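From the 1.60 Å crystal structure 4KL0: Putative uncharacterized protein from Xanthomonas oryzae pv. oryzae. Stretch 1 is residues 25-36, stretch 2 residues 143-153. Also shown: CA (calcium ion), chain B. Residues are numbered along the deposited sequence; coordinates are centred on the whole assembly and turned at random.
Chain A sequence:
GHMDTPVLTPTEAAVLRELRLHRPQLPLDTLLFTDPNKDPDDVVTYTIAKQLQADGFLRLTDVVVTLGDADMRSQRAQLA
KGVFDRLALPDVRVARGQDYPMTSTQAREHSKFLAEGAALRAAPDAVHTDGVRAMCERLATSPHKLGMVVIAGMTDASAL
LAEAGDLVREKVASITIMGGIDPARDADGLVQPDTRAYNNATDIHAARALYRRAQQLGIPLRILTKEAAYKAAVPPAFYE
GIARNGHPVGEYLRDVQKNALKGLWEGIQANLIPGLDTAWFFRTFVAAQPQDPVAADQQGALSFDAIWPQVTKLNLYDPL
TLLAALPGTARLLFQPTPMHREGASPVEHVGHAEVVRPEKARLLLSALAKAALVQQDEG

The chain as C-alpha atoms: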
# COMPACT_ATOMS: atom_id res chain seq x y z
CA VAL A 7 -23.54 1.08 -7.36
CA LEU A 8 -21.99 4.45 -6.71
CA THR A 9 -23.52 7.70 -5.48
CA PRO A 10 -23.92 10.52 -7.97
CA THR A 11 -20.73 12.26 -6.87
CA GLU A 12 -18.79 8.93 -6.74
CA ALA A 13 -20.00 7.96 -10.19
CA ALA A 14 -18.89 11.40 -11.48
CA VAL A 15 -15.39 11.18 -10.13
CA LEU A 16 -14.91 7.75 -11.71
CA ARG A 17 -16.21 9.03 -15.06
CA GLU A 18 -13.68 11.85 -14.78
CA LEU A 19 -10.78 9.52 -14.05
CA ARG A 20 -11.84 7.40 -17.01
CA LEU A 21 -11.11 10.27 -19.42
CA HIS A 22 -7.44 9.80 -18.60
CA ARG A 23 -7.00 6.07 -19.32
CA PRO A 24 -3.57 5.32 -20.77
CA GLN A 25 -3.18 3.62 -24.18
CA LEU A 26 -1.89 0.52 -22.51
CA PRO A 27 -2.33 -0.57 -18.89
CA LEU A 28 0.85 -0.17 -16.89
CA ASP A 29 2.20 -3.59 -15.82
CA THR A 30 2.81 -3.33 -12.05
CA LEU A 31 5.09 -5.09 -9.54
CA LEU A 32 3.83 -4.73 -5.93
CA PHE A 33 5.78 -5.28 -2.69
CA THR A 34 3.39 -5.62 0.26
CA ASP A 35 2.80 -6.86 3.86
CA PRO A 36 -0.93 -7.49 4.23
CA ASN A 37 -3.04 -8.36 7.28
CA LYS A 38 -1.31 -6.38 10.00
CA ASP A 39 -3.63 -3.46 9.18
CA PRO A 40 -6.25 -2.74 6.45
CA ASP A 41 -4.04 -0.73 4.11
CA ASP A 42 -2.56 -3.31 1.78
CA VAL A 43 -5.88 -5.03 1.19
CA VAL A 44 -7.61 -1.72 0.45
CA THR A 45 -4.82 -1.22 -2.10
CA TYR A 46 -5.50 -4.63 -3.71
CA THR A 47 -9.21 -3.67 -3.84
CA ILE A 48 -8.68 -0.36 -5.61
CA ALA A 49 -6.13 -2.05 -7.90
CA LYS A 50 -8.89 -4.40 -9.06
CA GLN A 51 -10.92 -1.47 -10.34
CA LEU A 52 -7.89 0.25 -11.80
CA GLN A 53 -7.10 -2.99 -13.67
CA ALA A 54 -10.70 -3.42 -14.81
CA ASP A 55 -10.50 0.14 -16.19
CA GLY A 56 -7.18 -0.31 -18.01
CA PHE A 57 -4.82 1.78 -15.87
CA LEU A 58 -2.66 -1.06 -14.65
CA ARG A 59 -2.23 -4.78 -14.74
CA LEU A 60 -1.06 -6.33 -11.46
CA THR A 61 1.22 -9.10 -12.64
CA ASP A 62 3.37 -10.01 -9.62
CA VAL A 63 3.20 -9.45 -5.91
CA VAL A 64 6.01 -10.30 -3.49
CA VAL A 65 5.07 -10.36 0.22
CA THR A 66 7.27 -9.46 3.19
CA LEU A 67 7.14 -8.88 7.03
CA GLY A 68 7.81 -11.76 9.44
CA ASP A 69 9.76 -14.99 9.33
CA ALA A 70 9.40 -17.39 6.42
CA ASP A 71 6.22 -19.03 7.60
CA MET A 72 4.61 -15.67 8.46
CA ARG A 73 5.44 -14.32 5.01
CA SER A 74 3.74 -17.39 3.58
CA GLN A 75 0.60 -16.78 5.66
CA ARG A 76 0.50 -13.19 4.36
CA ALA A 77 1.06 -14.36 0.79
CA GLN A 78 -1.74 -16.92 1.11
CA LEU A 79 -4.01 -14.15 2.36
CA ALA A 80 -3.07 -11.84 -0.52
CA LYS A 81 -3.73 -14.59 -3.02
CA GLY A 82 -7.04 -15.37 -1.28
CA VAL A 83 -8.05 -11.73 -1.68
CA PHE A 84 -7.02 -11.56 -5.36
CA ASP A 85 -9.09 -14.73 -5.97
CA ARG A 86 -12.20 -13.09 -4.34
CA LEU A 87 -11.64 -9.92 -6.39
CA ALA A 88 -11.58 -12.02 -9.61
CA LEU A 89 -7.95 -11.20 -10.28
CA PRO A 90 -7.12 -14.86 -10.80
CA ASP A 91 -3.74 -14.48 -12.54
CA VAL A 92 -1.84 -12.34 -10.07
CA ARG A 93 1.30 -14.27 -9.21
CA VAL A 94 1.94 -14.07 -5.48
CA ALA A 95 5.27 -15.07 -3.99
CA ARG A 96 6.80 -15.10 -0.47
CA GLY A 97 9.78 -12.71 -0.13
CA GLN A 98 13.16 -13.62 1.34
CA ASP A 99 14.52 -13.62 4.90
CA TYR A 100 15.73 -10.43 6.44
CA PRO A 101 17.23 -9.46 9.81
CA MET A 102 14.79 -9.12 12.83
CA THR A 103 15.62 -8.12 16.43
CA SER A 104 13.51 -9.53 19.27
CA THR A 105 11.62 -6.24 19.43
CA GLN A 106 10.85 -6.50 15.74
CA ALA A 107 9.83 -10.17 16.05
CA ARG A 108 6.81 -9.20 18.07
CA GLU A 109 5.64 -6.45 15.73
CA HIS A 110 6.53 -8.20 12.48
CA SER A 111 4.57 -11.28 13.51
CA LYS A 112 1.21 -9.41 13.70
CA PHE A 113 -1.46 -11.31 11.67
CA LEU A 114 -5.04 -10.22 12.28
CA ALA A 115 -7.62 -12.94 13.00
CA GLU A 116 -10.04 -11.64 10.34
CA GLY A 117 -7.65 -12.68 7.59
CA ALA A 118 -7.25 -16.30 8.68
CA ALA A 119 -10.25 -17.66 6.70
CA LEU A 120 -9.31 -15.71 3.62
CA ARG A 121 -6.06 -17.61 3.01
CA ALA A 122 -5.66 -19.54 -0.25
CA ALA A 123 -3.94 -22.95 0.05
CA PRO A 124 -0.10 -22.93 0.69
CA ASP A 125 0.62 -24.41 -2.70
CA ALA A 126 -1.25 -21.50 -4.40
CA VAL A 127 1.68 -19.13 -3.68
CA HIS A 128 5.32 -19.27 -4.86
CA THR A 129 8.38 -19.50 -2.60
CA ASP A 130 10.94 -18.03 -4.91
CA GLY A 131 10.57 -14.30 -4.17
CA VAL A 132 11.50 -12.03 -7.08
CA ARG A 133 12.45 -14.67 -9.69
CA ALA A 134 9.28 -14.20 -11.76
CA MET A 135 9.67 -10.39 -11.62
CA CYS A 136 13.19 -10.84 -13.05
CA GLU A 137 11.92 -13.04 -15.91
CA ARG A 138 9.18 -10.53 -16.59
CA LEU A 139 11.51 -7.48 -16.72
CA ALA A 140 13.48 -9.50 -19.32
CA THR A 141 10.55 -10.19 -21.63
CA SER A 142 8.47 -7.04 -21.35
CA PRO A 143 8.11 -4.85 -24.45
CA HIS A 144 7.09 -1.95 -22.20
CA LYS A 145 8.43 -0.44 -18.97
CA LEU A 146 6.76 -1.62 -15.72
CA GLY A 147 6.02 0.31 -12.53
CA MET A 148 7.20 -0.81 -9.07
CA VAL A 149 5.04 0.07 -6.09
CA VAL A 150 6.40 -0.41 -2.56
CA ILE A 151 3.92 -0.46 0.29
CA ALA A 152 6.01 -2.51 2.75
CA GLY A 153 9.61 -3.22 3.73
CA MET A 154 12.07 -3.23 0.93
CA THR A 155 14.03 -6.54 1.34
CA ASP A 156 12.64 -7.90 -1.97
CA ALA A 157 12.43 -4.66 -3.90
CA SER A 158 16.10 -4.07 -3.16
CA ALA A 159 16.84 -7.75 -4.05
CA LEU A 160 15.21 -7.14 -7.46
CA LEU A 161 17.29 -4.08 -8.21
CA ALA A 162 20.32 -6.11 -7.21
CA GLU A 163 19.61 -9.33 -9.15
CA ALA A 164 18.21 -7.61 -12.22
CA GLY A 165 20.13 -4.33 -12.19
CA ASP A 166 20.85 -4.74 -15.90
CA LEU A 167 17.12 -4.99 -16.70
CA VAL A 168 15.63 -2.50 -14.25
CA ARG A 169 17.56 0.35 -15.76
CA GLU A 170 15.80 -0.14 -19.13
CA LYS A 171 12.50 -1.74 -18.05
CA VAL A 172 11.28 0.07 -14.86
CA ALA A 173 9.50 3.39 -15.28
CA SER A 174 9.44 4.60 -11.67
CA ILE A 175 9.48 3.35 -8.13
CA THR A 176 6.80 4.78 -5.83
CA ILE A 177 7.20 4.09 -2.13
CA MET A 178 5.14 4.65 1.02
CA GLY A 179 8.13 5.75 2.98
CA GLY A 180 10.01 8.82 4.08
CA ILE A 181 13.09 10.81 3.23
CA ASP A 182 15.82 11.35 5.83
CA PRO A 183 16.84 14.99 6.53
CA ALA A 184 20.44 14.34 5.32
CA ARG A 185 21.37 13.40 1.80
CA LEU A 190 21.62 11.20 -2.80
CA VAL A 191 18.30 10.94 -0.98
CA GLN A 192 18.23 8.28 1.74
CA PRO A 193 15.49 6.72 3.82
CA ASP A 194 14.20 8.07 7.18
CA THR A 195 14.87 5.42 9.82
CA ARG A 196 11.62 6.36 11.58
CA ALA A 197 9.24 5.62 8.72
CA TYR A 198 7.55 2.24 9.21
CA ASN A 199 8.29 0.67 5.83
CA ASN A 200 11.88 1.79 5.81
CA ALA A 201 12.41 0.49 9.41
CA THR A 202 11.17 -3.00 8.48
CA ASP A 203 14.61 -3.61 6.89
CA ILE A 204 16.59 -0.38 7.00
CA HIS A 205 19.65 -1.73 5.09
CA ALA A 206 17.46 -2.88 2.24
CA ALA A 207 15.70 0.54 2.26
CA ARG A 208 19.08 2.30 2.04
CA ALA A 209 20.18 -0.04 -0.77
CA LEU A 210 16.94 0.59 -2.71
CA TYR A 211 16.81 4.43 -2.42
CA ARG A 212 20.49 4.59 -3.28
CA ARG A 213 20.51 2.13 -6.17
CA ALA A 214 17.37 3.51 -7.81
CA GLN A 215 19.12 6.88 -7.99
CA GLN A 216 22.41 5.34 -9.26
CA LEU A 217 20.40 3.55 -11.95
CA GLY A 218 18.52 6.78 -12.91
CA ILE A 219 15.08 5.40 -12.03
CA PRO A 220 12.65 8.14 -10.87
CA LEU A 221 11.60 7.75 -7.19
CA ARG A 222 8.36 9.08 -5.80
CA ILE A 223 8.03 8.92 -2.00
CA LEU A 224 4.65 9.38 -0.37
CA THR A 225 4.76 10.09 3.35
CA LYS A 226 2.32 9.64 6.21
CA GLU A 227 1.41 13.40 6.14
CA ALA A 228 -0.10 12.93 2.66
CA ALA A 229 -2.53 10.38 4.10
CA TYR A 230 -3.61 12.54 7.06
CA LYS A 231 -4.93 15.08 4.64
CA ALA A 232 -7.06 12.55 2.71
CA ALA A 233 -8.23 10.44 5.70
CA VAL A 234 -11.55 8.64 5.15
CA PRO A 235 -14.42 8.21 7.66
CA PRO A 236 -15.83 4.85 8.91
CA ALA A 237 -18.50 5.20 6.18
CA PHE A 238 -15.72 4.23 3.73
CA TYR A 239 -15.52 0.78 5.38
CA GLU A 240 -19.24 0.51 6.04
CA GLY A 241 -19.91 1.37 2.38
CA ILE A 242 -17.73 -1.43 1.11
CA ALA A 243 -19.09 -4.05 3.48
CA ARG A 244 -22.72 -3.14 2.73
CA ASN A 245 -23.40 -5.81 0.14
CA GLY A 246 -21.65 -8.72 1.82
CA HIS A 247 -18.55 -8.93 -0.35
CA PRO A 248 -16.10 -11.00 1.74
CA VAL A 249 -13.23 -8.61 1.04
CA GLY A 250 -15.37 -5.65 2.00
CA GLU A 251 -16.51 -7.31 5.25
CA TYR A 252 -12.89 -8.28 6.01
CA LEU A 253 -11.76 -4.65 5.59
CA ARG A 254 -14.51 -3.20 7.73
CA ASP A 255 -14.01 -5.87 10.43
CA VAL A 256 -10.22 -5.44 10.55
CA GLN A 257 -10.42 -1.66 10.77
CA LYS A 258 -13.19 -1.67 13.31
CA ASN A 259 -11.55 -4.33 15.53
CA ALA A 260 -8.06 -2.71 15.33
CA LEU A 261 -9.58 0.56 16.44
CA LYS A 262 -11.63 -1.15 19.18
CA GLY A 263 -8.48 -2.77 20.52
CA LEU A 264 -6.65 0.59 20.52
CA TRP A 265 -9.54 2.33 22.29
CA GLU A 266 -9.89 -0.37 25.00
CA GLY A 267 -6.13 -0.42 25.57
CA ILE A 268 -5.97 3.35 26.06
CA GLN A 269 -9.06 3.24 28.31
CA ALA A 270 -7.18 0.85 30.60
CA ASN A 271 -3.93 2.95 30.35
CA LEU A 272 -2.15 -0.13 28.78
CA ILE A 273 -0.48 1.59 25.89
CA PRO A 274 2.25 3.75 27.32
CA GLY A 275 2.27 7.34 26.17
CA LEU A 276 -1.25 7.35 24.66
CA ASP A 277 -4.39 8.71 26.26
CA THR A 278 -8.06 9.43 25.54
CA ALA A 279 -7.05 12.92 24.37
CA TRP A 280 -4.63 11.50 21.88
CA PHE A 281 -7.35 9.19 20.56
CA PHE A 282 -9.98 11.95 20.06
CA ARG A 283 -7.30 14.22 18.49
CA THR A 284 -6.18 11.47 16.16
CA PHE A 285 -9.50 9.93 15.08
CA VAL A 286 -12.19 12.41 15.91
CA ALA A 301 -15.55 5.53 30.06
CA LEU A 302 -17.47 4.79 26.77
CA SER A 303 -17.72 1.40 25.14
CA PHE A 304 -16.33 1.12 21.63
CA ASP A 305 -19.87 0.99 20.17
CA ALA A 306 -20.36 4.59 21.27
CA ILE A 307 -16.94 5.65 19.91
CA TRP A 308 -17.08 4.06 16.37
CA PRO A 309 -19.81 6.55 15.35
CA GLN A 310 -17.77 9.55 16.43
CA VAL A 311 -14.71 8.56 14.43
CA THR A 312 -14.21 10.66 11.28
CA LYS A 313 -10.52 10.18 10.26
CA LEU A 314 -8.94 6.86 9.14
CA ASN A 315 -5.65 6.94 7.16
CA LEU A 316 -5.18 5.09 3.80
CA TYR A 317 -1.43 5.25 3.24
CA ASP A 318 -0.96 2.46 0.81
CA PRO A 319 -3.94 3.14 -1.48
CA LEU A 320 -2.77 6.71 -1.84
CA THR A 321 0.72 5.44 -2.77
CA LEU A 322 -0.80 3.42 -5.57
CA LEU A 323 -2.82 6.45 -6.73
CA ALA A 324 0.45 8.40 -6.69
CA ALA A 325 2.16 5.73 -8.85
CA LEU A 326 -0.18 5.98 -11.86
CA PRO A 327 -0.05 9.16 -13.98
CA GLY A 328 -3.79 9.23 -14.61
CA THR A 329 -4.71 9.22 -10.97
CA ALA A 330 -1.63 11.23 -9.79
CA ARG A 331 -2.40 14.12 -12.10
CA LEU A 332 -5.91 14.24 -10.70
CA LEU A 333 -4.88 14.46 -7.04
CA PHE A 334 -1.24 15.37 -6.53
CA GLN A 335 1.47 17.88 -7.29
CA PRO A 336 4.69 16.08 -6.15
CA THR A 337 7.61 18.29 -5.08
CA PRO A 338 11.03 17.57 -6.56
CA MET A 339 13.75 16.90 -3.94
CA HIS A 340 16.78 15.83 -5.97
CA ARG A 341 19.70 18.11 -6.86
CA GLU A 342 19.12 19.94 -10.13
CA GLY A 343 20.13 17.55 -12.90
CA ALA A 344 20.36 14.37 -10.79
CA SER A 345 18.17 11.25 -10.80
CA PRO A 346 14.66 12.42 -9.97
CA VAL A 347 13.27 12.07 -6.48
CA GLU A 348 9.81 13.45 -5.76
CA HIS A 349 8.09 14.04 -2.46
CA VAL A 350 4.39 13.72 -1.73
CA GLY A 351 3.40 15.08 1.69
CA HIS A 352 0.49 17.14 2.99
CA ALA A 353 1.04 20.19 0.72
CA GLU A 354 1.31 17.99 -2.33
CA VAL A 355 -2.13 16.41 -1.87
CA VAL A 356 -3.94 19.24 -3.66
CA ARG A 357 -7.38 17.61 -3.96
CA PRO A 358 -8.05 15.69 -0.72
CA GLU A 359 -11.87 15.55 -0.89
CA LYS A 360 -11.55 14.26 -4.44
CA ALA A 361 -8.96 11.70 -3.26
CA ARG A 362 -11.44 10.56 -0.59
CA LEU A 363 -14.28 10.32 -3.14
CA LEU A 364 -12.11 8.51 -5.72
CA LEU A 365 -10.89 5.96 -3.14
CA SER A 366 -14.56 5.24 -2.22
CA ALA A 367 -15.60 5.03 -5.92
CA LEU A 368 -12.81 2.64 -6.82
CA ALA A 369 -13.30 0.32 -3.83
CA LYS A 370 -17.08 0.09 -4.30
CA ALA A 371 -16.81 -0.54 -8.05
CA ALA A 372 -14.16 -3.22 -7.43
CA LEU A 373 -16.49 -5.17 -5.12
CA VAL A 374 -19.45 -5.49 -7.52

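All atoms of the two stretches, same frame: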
# COMPACT_ATOMS: atom_id res chain seq x y z
N GLN A 25 -3.00 4.49 -23.01
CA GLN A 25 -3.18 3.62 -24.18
C GLN A 25 -3.01 2.16 -23.84
O GLN A 25 -3.65 1.28 -24.42
CB GLN A 25 -2.15 3.98 -25.24
CG GLN A 25 -2.34 5.36 -25.76
CD GLN A 25 -2.46 5.37 -27.27
OE1 GLN A 25 -1.48 5.11 -27.99
NE2 GLN A 25 -3.68 5.63 -27.76
N LEU A 26 -2.11 1.88 -22.92
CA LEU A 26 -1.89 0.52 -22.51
C LEU A 26 -1.90 0.52 -20.99
O LEU A 26 -1.34 1.46 -20.39
CB LEU A 26 -0.51 0.09 -22.98
CG LEU A 26 -0.30 -0.92 -24.13
CD1 LEU A 26 -1.53 -1.13 -25.00
CD2 LEU A 26 0.89 -0.44 -24.96
N PRO A 27 -2.47 -0.55 -20.36
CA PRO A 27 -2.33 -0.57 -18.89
C PRO A 27 -0.88 -0.71 -18.52
O PRO A 27 -0.10 -1.37 -19.20
CB PRO A 27 -3.15 -1.80 -18.43
CG PRO A 27 -3.99 -2.24 -19.73
CD PRO A 27 -3.10 -1.77 -20.89
N LEU A 28 -0.52 -0.10 -17.40
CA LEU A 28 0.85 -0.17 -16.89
C LEU A 28 1.05 -1.49 -16.14
O LEU A 28 0.43 -1.69 -15.09
CB LEU A 28 1.10 1.06 -16.00
CG LEU A 28 2.52 1.18 -15.40
CD1 LEU A 28 3.62 1.33 -16.47
CD2 LEU A 28 2.62 2.32 -14.39
N ASP A 29 1.94 -2.37 -16.59
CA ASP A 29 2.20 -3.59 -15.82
C ASP A 29 2.88 -3.20 -14.51
O ASP A 29 3.79 -2.34 -14.52
CB ASP A 29 3.09 -4.56 -16.59
CG ASP A 29 2.30 -5.45 -17.53
OD1 ASP A 29 1.07 -5.25 -17.63
OD2 ASP A 29 2.89 -6.36 -18.15
N THR A 30 2.44 -3.82 -13.40
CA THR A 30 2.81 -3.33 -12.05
C THR A 30 3.34 -4.44 -11.19
O THR A 30 2.74 -5.52 -11.13
CB THR A 30 1.57 -2.67 -11.37
OG1 THR A 30 1.16 -1.51 -12.11
CG2 THR A 30 1.91 -2.25 -9.93
N LEU A 31 4.47 -4.17 -10.52
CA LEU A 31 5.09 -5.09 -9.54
C LEU A 31 4.86 -4.46 -8.14
O LEU A 31 5.21 -3.25 -7.92
CB LEU A 31 6.61 -5.20 -9.76
CG LEU A 31 6.98 -5.40 -11.23
CD1 LEU A 31 8.53 -5.40 -11.37
CD2 LEU A 31 6.40 -6.68 -11.76
N LEU A 32 4.24 -5.23 -7.25
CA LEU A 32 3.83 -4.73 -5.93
C LEU A 32 4.57 -5.49 -4.83
O LEU A 32 4.67 -6.72 -4.84
CB LEU A 32 2.31 -4.89 -5.81
CG LEU A 32 1.63 -4.40 -4.56
CD1 LEU A 32 1.80 -2.86 -4.46
CD2 LEU A 32 0.09 -4.71 -4.55
N PHE A 33 5.06 -4.73 -3.84
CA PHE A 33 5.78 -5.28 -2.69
C PHE A 33 4.99 -4.89 -1.44
O PHE A 33 4.72 -3.70 -1.24
CB PHE A 33 7.19 -4.65 -2.64
CG PHE A 33 7.97 -4.91 -3.88
CD1 PHE A 33 8.89 -5.96 -3.93
CD2 PHE A 33 7.80 -4.08 -4.98
CE1 PHE A 33 9.59 -6.21 -5.16
CE2 PHE A 33 8.50 -4.33 -6.19
CZ PHE A 33 9.42 -5.41 -6.22
N THR A 34 4.51 -5.87 -0.67
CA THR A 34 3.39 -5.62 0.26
C THR A 34 3.41 -6.55 1.48
O THR A 34 4.11 -7.57 1.47
CB THR A 34 2.10 -5.84 -0.53
OG1 THR A 34 0.94 -5.66 0.29
CG2 THR A 34 2.05 -7.23 -1.13
N ASP A 35 2.76 -6.13 2.57
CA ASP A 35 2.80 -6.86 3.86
C ASP A 35 1.40 -6.88 4.46
O ASP A 35 1.16 -6.29 5.50
CB ASP A 35 3.81 -6.21 4.83
CG ASP A 35 3.56 -4.70 5.07
OD1 ASP A 35 2.63 -4.13 4.45
OD2 ASP A 35 4.29 -4.12 5.93
N PRO A 36 0.50 -7.61 3.82
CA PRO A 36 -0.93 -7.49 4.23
C PRO A 36 -1.26 -8.19 5.57
O PRO A 36 -0.53 -9.07 6.10
CB PRO A 36 -1.67 -8.21 3.09
CG PRO A 36 -0.66 -9.29 2.61
CD PRO A 36 0.68 -8.50 2.65
N PRO A 143 7.96 -5.83 -23.38
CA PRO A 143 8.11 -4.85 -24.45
C PRO A 143 7.91 -3.42 -23.94
O PRO A 143 8.30 -2.45 -24.61
CB PRO A 143 7.01 -5.24 -25.43
CG PRO A 143 5.98 -5.90 -24.60
CD PRO A 143 6.70 -6.59 -23.48
N HIS A 144 7.34 -3.29 -22.74
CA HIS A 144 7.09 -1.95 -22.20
C HIS A 144 7.59 -1.84 -20.77
O HIS A 144 7.69 -2.85 -20.09
CB HIS A 144 5.60 -1.65 -22.27
CG HIS A 144 5.06 -1.69 -23.66
ND1 HIS A 144 4.65 -2.86 -24.27
CD2 HIS A 144 4.87 -0.70 -24.57
CE1 HIS A 144 4.21 -2.58 -25.49
NE2 HIS A 144 4.34 -1.28 -25.70
N LYS A 145 7.92 -0.63 -20.33
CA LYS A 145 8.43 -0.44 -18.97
C LYS A 145 7.32 -0.72 -17.94
O LYS A 145 6.16 -0.43 -18.21
CB LYS A 145 8.94 0.98 -18.77
CG LYS A 145 10.25 1.26 -19.53
CD LYS A 145 10.78 2.62 -19.19
CE LYS A 145 12.10 2.90 -19.91
NZ LYS A 145 12.70 4.17 -19.45
N LEU A 146 7.71 -1.28 -16.80
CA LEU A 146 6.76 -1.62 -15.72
C LEU A 146 6.92 -0.60 -14.59
O LEU A 146 7.95 0.10 -14.49
CB LEU A 146 7.06 -3.00 -15.16
CG LEU A 146 6.80 -4.23 -16.06
CD1 LEU A 146 7.97 -4.51 -16.95
CD2 LEU A 146 6.43 -5.48 -15.29
N GLY A 147 5.89 -0.50 -13.75
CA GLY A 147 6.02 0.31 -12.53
C GLY A 147 6.24 -0.56 -11.31
O GLY A 147 5.78 -1.70 -11.26
N MET A 148 6.98 -0.06 -10.33
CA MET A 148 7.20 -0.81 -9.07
C MET A 148 6.54 0.01 -7.99
O MET A 148 6.72 1.22 -7.91
CB MET A 148 8.70 -0.94 -8.69
CG MET A 148 9.53 -1.98 -9.51
SD MET A 148 11.39 -1.97 -9.17
CE MET A 148 11.44 -2.32 -7.40
N VAL A 149 5.72 -0.63 -7.18
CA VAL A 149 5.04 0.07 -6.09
C VAL A 149 5.37 -0.60 -4.76
O VAL A 149 5.17 -1.84 -4.60
CB VAL A 149 3.52 0.04 -6.35
CG1 VAL A 149 2.82 0.71 -5.17
CG2 VAL A 149 3.17 0.79 -7.69
N VAL A 150 5.91 0.18 -3.84
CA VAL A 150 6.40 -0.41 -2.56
C VAL A 150 5.53 0.09 -1.44
O VAL A 150 5.50 1.28 -1.14
CB VAL A 150 7.87 -0.02 -2.34
CG1 VAL A 150 8.36 -0.52 -0.98
CG2 VAL A 150 8.71 -0.49 -3.55
N ILE A 151 4.79 -0.84 -0.81
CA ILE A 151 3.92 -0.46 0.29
C ILE A 151 4.24 -1.35 1.48
O ILE A 151 3.38 -1.59 2.27
CB ILE A 151 2.43 -0.58 -0.09
CG1 ILE A 151 2.07 -1.94 -0.72
CG2 ILE A 151 2.08 0.54 -1.13
CD1 ILE A 151 0.58 -2.15 -0.96
N ALA A 152 5.51 -1.71 1.63
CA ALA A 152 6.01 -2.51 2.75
C ALA A 152 7.49 -2.39 2.81
O ALA A 152 8.03 -1.58 2.07
CB ALA A 152 5.63 -4.03 2.57
N GLY A 153 8.15 -3.24 3.62
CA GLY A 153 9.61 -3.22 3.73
C GLY A 153 10.22 -3.60 2.40
O GLY A 153 9.58 -4.19 1.50
CA CA B . 1.68 -1.88 3.96
O HOH W 1 3.80 -2.05 -18.73
O HOH W 2 6.85 -4.21 6.08
O HOH W 3 3.47 -1.69 5.83
O HOH W 4 2.49 0.66 4.35
O HOH W 5 0.43 -0.97 5.91

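Strand 28-34 pairs in parallel with the strand that begins at Leu146, and the two axes cross at -27°. Five backbone hydrogen bonds join them. Gly147 N donates to Asp29 O (2.9 Å), and Leu31 N donates to Gly147 O (2.9 Å). The ladder continues with Val149 N to Leu31 O (2.8 Å), Phe33 N to Val149 O (3.0 Å) and Ile151 N to Phe33 O (2.9 Å). Each of Leu31, Phe33, Gly147 and Val149 thus bonds on both its N and O, the usual parallel pattern. Before the ladder, a water bridges Asp29 N and Lys145 O.

Side chains alternate between the two faces of the sheet. Leu31, Phe33, Met148 and Val150 share one face. There Phe33 CE2 lies 3.8 Å from Met148 CE, and Leu31 CD2 meets Leu146 CD2 at 3.7 Å. Thr30, Leu32 and Val149 occupy the other, where Leu32 CD1 packs on Val149 CG1 and on Ile151 CD1, both at 3.8 Å. Gly147 leaves room on this face: an ideal CB would sit 3.2 Å from Leu28 CD2.

At the exposed end, Leu26 CD2 lies over the His144 ring, 4.0 Å from its centroid. Past the ladder, calcium joins the stretches through Asp35 OD1 (2.5 Å from CA) and Ile151 O (2.4 Å from CA). A second water links Asp35 OD2 to Gly153 N.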